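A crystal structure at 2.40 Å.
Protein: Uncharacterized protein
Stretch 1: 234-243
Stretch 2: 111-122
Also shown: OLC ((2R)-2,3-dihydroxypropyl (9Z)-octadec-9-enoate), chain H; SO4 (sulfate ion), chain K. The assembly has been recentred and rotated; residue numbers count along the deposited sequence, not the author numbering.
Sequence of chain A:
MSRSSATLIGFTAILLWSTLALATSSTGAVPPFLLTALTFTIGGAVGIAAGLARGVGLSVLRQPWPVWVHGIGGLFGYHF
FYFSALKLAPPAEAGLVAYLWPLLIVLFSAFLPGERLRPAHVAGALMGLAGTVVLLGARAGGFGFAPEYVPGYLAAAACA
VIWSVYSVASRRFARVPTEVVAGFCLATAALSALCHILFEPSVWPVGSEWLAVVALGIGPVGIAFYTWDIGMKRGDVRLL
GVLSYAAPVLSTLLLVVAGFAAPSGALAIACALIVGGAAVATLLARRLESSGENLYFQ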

ATOM      1  N   ARG A 234      10.648   9.409   8.980  1.00 54.28           N
ATOM      2  CA  ARG A 234      12.026   9.887   8.909  1.00 56.54           C
ATOM      3  C   ARG A 234      12.509  10.112   7.483  1.00 53.23           C
ATOM      4  O   ARG A 234      13.553  10.722   7.266  1.00 53.80           O
ATOM      5  CB  ARG A 234      12.963   8.899   9.605  1.00 60.54           C
ATOM      6  CG  ARG A 234      12.885   8.902  11.120  1.00 66.83           C
ATOM      7  CD  ARG A 234      13.049   7.490  11.651  1.00 74.74           C
ATOM      8  NE  ARG A 234      13.811   7.440  12.893  1.00 81.32           N
ATOM      9  CZ  ARG A 234      14.052   6.322  13.569  1.00 83.01           C
ATOM     10  NH1 ARG A 234      13.583   5.164  13.124  1.00 82.18           N
ATOM     11  NH2 ARG A 234      14.758   6.363  14.692  1.00 81.16           N
ATOM     12  N   GLY A 235      11.757   9.609   6.512  1.00 52.12           N
ATOM     13  CA  GLY A 235      12.159   9.714   5.123  1.00 51.20           C
ATOM     14  C   GLY A 235      11.484  10.855   4.393  1.00 49.86           C
ATOM     15  O   GLY A 235      10.891  11.740   5.007  1.00 47.15           O
ATOM     16  N   ASP A 236      11.579  10.828   3.069  1.00 51.17           N
ATOM     17  CA  ASP A 236      10.977  11.854   2.229  1.00 45.53           C
ATOM     18  C   ASP A 236       9.586  11.413   1.781  1.00 42.73           C
ATOM     19  O   ASP A 236       9.444  10.634   0.837  1.00 40.12           O
ATOM     20  CB  ASP A 236      11.873  12.138   1.020  1.00 46.21           C
ATOM     21  CG  ASP A 236      11.521  13.434   0.323  1.00 47.75           C
ATOM     22  OD1 ASP A 236      10.344  13.843   0.368  1.00 50.69           O
ATOM     23  OD2 ASP A 236      12.427  14.050  -0.274  1.00 49.85           O
ATOM     24  N   VAL A 237       8.567  11.929   2.462  1.00 40.97           N
ATOM     25  CA  VAL A 237       7.179  11.555   2.209  1.00 39.74           C
ATOM     26  C   VAL A 237       6.703  11.877   0.789  1.00 48.89           C
ATOM     27  O   VAL A 237       6.025  11.062   0.158  1.00 50.19           O
ATOM     28  CB  VAL A 237       6.230  12.249   3.210  1.00 40.11           C
ATOM     29  CG1 VAL A 237       4.775  11.920   2.894  1.00 38.99           C
ATOM     30  CG2 VAL A 237       6.570  11.842   4.632  1.00 41.22           C
ATOM     31  N   ARG A 238       7.046  13.055   0.279  1.00 52.34           N
ATOM     32  CA  ARG A 238       6.545  13.438  -1.036  1.00 52.75           C
ATOM     33  C   ARG A 238       7.219  12.602  -2.119  1.00 48.05           C
ATOM     34  O   ARG A 238       6.626  12.330  -3.160  1.00 46.96           O
ATOM     35  CB  ARG A 238       6.737  14.941  -1.298  1.00 54.89           C
ATOM     36  CG  ARG A 238       8.166  15.452  -1.260  1.00 58.00           C
ATOM     37  CD  ARG A 238       8.402  16.321  -0.035  1.00 55.86           C
ATOM     38  NE  ARG A 238       9.158  17.529  -0.350  1.00 56.10           N
ATOM     39  CZ  ARG A 238      10.485  17.617  -0.326  1.00 54.55           C
ATOM     40  NH1 ARG A 238      11.219  16.564   0.000  1.00 61.48           N
ATOM     41  NH2 ARG A 238      11.080  18.763  -0.627  1.00 48.65           N
ATOM     42  N   LEU A 239       8.446  12.172  -1.854  1.00 48.25           N
ATOM     43  CA  LEU A 239       9.165  11.323  -2.794  1.00 46.28           C
ATOM     44  C   LEU A 239       8.644   9.887  -2.760  1.00 43.16           C
ATOM     45  O   LEU A 239       8.485   9.255  -3.807  1.00 38.34           O
ATOM     46  CB  LEU A 239      10.666  11.350  -2.499  1.00 52.02           C
ATOM     47  CG  LEU A 239      11.557  10.631  -3.513  1.00 58.83           C
ATOM     48  CD1 LEU A 239      11.244  11.101  -4.924  1.00 58.66           C
ATOM     49  CD2 LEU A 239      13.023  10.862  -3.184  1.00 64.49           C
ATOM     50  N   LEU A 240       8.379   9.377  -1.561  1.00 40.49           N
ATOM     51  CA  LEU A 240       7.844   8.025  -1.414  1.00 45.55           C
ATOM     52  C   LEU A 240       6.444   7.931  -2.014  1.00 42.53           C
ATOM     53  O   LEU A 240       6.027   6.868  -2.476  1.00 46.44           O
ATOM     54  CB  LEU A 240       7.832   7.601   0.060  1.00 47.54           C
ATOM     55  CG  LEU A 240       9.200   7.253   0.657  1.00 48.17           C
ATOM     56  CD1 LEU A 240       9.127   7.150   2.173  1.00 40.01           C
ATOM     57  CD2 LEU A 240       9.736   5.955   0.059  1.00 39.18           C
ATOM     58  N   GLY A 241       5.722   9.048  -2.009  1.00 41.08           N
ATOM     59  CA  GLY A 241       4.452   9.137  -2.711  1.00 39.34           C
ATOM     60  C   GLY A 241       4.652   8.937  -4.203  1.00 41.81           C
ATOM     61  O   GLY A 241       3.960   8.137  -4.833  1.00 45.87           O
ATOM     62  N   VAL A 242       5.619   9.660  -4.762  1.00 37.77           N
ATOM     63  CA  VAL A 242       5.966   9.538  -6.174  1.00 38.13           C
ATOM     64  C   VAL A 242       6.411   8.116  -6.507  1.00 37.60           C
ATOM     65  O   VAL A 242       5.946   7.521  -7.480  1.00 39.57           O
ATOM     66  CB  VAL A 242       7.091  10.532  -6.570  1.00 35.72           C
ATOM     67  CG1 VAL A 242       7.506  10.332  -8.022  1.00 35.69           C
ATOM     68  CG2 VAL A 242       6.634  11.965  -6.341  1.00 35.84           C
ATOM     69  N   LEU A 243       7.298   7.569  -5.681  1.00 42.31           N
ATOM     70  CA  LEU A 243       7.874   6.249  -5.921  1.00 37.84           C
ATOM     71  C   LEU A 243       6.863   5.116  -5.780  1.00 42.90           C
ATOM     72  O   LEU A 243       7.090   4.018  -6.283  1.00 48.55           O
ATOM     73  CB  LEU A 243       9.046   6.011  -4.971  1.00 37.61           C
ATOM     74  CG  LEU A 243      10.256   6.923  -5.174  1.00 42.22           C
ATOM     75  CD1 LEU A 243      11.294   6.685  -4.093  1.00 38.67           C
ATOM     76  CD2 LEU A 243      10.856   6.722  -6.561  1.00 39.95           C
TER
HETATM   77  C8  OLC H 302      14.729   4.698  -5.917  1.00 60.97           C
HETATM   78  C7  OLC H 302      15.042   4.261  -4.526  1.00 62.78           C
HETATM   79  C6  OLC H 302      14.693   5.347  -3.566  1.00 65.61           C
HETATM   80  C5  OLC H 302      15.693   6.446  -3.687  1.00 68.92           C
HETATM   81  C4  OLC H 302      15.675   7.275  -2.449  1.00 68.61           C
HETATM   82  C3  OLC H 302      16.522   8.483  -2.662  1.00 71.78           C
HETATM   83  C2  OLC H 302      16.771   9.147  -1.351  1.00 72.87           C
HETATM   84  C1  OLC H 302      16.402  10.586  -1.454  1.00 76.62           C
HETATM   85  O19 OLC H 302      15.957  11.173  -0.478  1.00 76.97           O
HETATM   86  O20 OLC H 302      16.632  11.263  -2.628  1.00 77.58           O
HETATM   87  S   SO4 K 305      14.354  19.746  -0.238  1.00 85.01           S
HETATM   88  O1  SO4 K 305      15.518  20.605  -0.049  1.00 91.93           O
HETATM   89  O2  SO4 K 305      13.138  20.546  -0.139  1.00 84.55           O
HETATM   90  O3  SO4 K 305      14.422  19.122  -1.556  1.00 84.87           O
HETATM   91  O4  SO4 K 305      14.337  18.712   0.791  1.00 84.57           O
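Stretch 2, residues 111-122: FLPGERLRPAHV

Stretch 2 wraps a loop and the first turn of a helix around one arginine of stretch 1, Arg238, in a largely polar contact that buries 423 Å² in total. Residues 112-118 are loop or turn, with extended backbone angles from Glu115 to Arg118; Arg118 then occupies the N-cap position of a helix that begins at Pro119. In stretch 1, Asp236 caps the helix 237-243. The closest CA pair is Arg238 CA and His121 CA, 6.6 Å apart. The two stretches run in broadly the same direction: Leu112 CD1 lies 4.0 Å from Val237 CG2 near their starts, and His121 O lies 3.4 Å from Val242 CG2 near their ends. Arg238 NE and NH2 both donate to Arg116 O, each at 3.2 Å, a fork that fixes the guanidinium edge on the loop backbone. His121 CE1 covers one guanidinium face, 3.3 Å from Arg238 NE, and Arg238 CG sits over the imidazole, 3.6 Å from its centroid. Over the opposite face lies Glu115 OE2, 3.9 Å from Arg238 NH1, a long salt bridge of charge alone. Within stretch 1, NH1 of Arg238 is held by Asp236 OD2 at 2.8 Å. Arg118 N donates to His121 ND1 at 3.2 Å, steadying the ring. A sulfate O2 joins Arg118 NH2 (3.1 Å) and Arg238 NH2 (2.8 Å, weak), bridging two like charges.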

ATOM      1  N   PHE A 111       0.852  19.586   3.871  1.00 52.25           N
ATOM      2  CA  PHE A 111       0.345  19.969   5.185  1.00 59.86           C
ATOM      3  C   PHE A 111       1.376  19.710   6.286  1.00 61.62           C
ATOM      4  O   PHE A 111       1.192  20.135   7.424  1.00 64.06           O
ATOM      5  CB  PHE A 111      -0.955  19.222   5.504  1.00 64.97           C
ATOM      6  CG  PHE A 111      -2.098  19.565   4.587  1.00 72.29           C
ATOM      7  CD1 PHE A 111      -2.125  20.769   3.900  1.00 79.85           C
ATOM      8  CD2 PHE A 111      -3.151  18.680   4.415  1.00 73.74           C
ATOM      9  CE1 PHE A 111      -3.178  21.081   3.056  1.00 80.55           C
ATOM     10  CE2 PHE A 111      -4.207  18.987   3.575  1.00 74.67           C
ATOM     11  CZ  PHE A 111      -4.221  20.188   2.895  1.00 77.39           C
ATOM     12  N   LEU A 112       2.454  19.010   5.946  1.00 61.49           N
ATOM     13  CA  LEU A 112       3.534  18.767   6.900  1.00 57.17           C
ATOM     14  C   LEU A 112       4.402  20.017   7.052  1.00 57.58           C
ATOM     15  O   LEU A 112       4.853  20.586   6.058  1.00 54.57           O
ATOM     16  CB  LEU A 112       4.387  17.574   6.463  1.00 52.97           C
ATOM     17  CG  LEU A 112       3.659  16.231   6.371  1.00 54.08           C
ATOM     18  CD1 LEU A 112       4.601  15.120   5.921  1.00 51.61           C
ATOM     19  CD2 LEU A 112       3.006  15.885   7.701  1.00 52.88           C
ATOM     20  N   PRO A 113       4.635  20.444   8.303  1.00 62.10           N
ATOM     21  CA  PRO A 113       5.346  21.687   8.630  1.00 62.94           C
ATOM     22  C   PRO A 113       6.724  21.809   7.985  1.00 69.87           C
ATOM     23  O   PRO A 113       7.036  22.855   7.416  1.00 73.96           O
ATOM     24  CB  PRO A 113       5.474  21.621  10.154  1.00 67.13           C
ATOM     25  CG  PRO A 113       4.321  20.789  10.584  1.00 69.48           C
ATOM     26  CD  PRO A 113       4.167  19.748   9.513  1.00 64.29           C
ATOM     27  N   GLY A 114       7.534  20.761   8.070  1.00 76.93           N
ATOM     28  CA  GLY A 114       8.886  20.812   7.544  1.00 87.39           C
ATOM     29  C   GLY A 114       8.984  20.613   6.042  1.00 93.92           C
ATOM     30  O   GLY A 114       9.943  21.060   5.413  1.00 95.62           O
ATOM     31  N   GLU A 115       7.990  19.943   5.465  1.00 98.97           N
ATOM     32  CA  GLU A 115       8.025  19.598   4.047  1.00100.13           C
ATOM     33  C   GLU A 115       7.567  20.746   3.147  1.00 89.88           C
ATOM     34  O   GLU A 115       6.578  21.421   3.433  1.00 93.85           O
ATOM     35  CB  GLU A 115       7.161  18.361   3.778  1.00104.29           C
ATOM     36  CG  GLU A 115       7.515  17.133   4.614  1.00111.85           C
ATOM     37  CD  GLU A 115       8.700  16.353   4.069  1.00115.51           C
ATOM     38  OE1 GLU A 115       8.697  15.108   4.188  1.00114.29           O
ATOM     39  OE2 GLU A 115       9.639  16.975   3.528  1.00117.06           O
ATOM     40  N   ARG A 116       8.298  20.954   2.057  1.00 79.01           N
ATOM     41  CA  ARG A 116       7.918  21.926   1.039  1.00 69.30           C
ATOM     42  C   ARG A 116       7.632  21.213  -0.278  1.00 59.68           C
ATOM     43  O   ARG A 116       8.527  20.603  -0.866  1.00 57.39           O
ATOM     44  CB  ARG A 116       9.019  22.974   0.849  1.00 71.17           C
ATOM     45  N   LEU A 117       6.384  21.280  -0.733  1.00 50.57           N
ATOM     46  CA  LEU A 117       5.983  20.629  -1.978  1.00 46.10           C
ATOM     47  C   LEU A 117       6.463  21.425  -3.186  1.00 48.18           C
ATOM     48  O   LEU A 117       6.121  22.596  -3.339  1.00 48.67           O
ATOM     49  CB  LEU A 117       4.461  20.468  -2.038  1.00 43.00           C
ATOM     50  CG  LEU A 117       3.846  19.078  -2.230  1.00 46.15           C
ATOM     51  CD1 LEU A 117       2.397  19.207  -2.683  1.00 42.74           C
ATOM     52  CD2 LEU A 117       4.644  18.228  -3.206  1.00 47.70           C
ATOM     53  N   ARG A 118       7.256  20.791  -4.041  1.00 41.33           N
ATOM     54  CA  ARG A 118       7.725  21.437  -5.262  1.00 41.89           C
ATOM     55  C   ARG A 118       6.937  20.918  -6.463  1.00 40.29           C
ATOM     56  O   ARG A 118       6.406  19.809  -6.421  1.00 39.27           O
ATOM     57  CB  ARG A 118       9.228  21.203  -5.460  1.00 42.21           C
ATOM     58  CG  ARG A 118      10.087  21.679  -4.295  1.00 43.70           C
ATOM     59  CD  ARG A 118      11.573  21.524  -4.592  1.00 50.77           C
ATOM     60  NE  ARG A 118      12.400  21.758  -3.410  1.00 46.08           N
ATOM     61  CZ  ARG A 118      12.767  22.960  -2.977  1.00 52.21           C
ATOM     62  NH1 ARG A 118      12.382  24.050  -3.627  1.00 50.92           N
ATOM     63  NH2 ARG A 118      13.522  23.073  -1.891  1.00 49.18           N
ATOM     64  N   PRO A 119       6.839  21.734  -7.524  1.00 43.46           N
ATOM     65  CA  PRO A 119       6.161  21.348  -8.767  1.00 39.61           C
ATOM     66  C   PRO A 119       6.613  19.995  -9.315  1.00 38.80           C
ATOM     67  O   PRO A 119       5.793  19.260  -9.860  1.00 37.93           O
ATOM     68  CB  PRO A 119       6.545  22.469  -9.730  1.00 41.45           C
ATOM     69  CG  PRO A 119       6.702  23.665  -8.847  1.00 41.62           C
ATOM     70  CD  PRO A 119       7.253  23.151  -7.542  1.00 41.83           C
ATOM     71  N   ALA A 120       7.892  19.673  -9.158  1.00 40.66           N
ATOM     72  CA  ALA A 120       8.448  18.431  -9.688  1.00 42.80           C
ATOM     73  C   ALA A 120       7.862  17.196  -9.003  1.00 46.96           C
ATOM     74  O   ALA A 120       7.665  16.156  -9.635  1.00 37.24           O
ATOM     75  CB  ALA A 120       9.960  18.440  -9.555  1.00 39.68           C
ATOM     76  N   HIS A 121       7.592  17.317  -7.708  1.00 38.06           N
ATOM     77  CA  HIS A 121       6.971  16.235  -6.953  1.00 41.87           C
ATOM     78  C   HIS A 121       5.581  15.921  -7.500  1.00 42.20           C
ATOM     79  O   HIS A 121       5.243  14.762  -7.737  1.00 45.76           O
ATOM     80  CB  HIS A 121       6.890  16.593  -5.468  1.00 37.94           C
ATOM     81  CG  HIS A 121       8.221  16.841  -4.836  1.00 43.26           C
ATOM     82  ND1 HIS A 121       8.446  17.862  -3.938  1.00 45.48           N
ATOM     83  CD2 HIS A 121       9.408  16.198  -4.976  1.00 39.40           C
ATOM     84  CE1 HIS A 121       9.709  17.840  -3.553  1.00 41.12           C
ATOM     85  NE2 HIS A 121      10.313  16.838  -4.169  1.00 40.70           N
ATOM     86  N   VAL A 122       4.785  16.966  -7.704  1.00 40.36           N
ATOM     87  CA  VAL A 122       3.436  16.809  -8.231  1.00 42.81           C
ATOM     88  C   VAL A 122       3.471  16.269  -9.663  1.00 42.47           C
ATOM     89  O   VAL A 122       2.714  15.364 -10.010  1.00 35.12           O
ATOM     90  CB  VAL A 122       2.661  18.143  -8.182  1.00 41.90           C
ATOM     91  CG1 VAL A 122       1.327  18.025  -8.903  1.00 40.26           C
ATOM     92  CG2 VAL A 122       2.454  18.573  -6.734  1.00 36.99           C
TER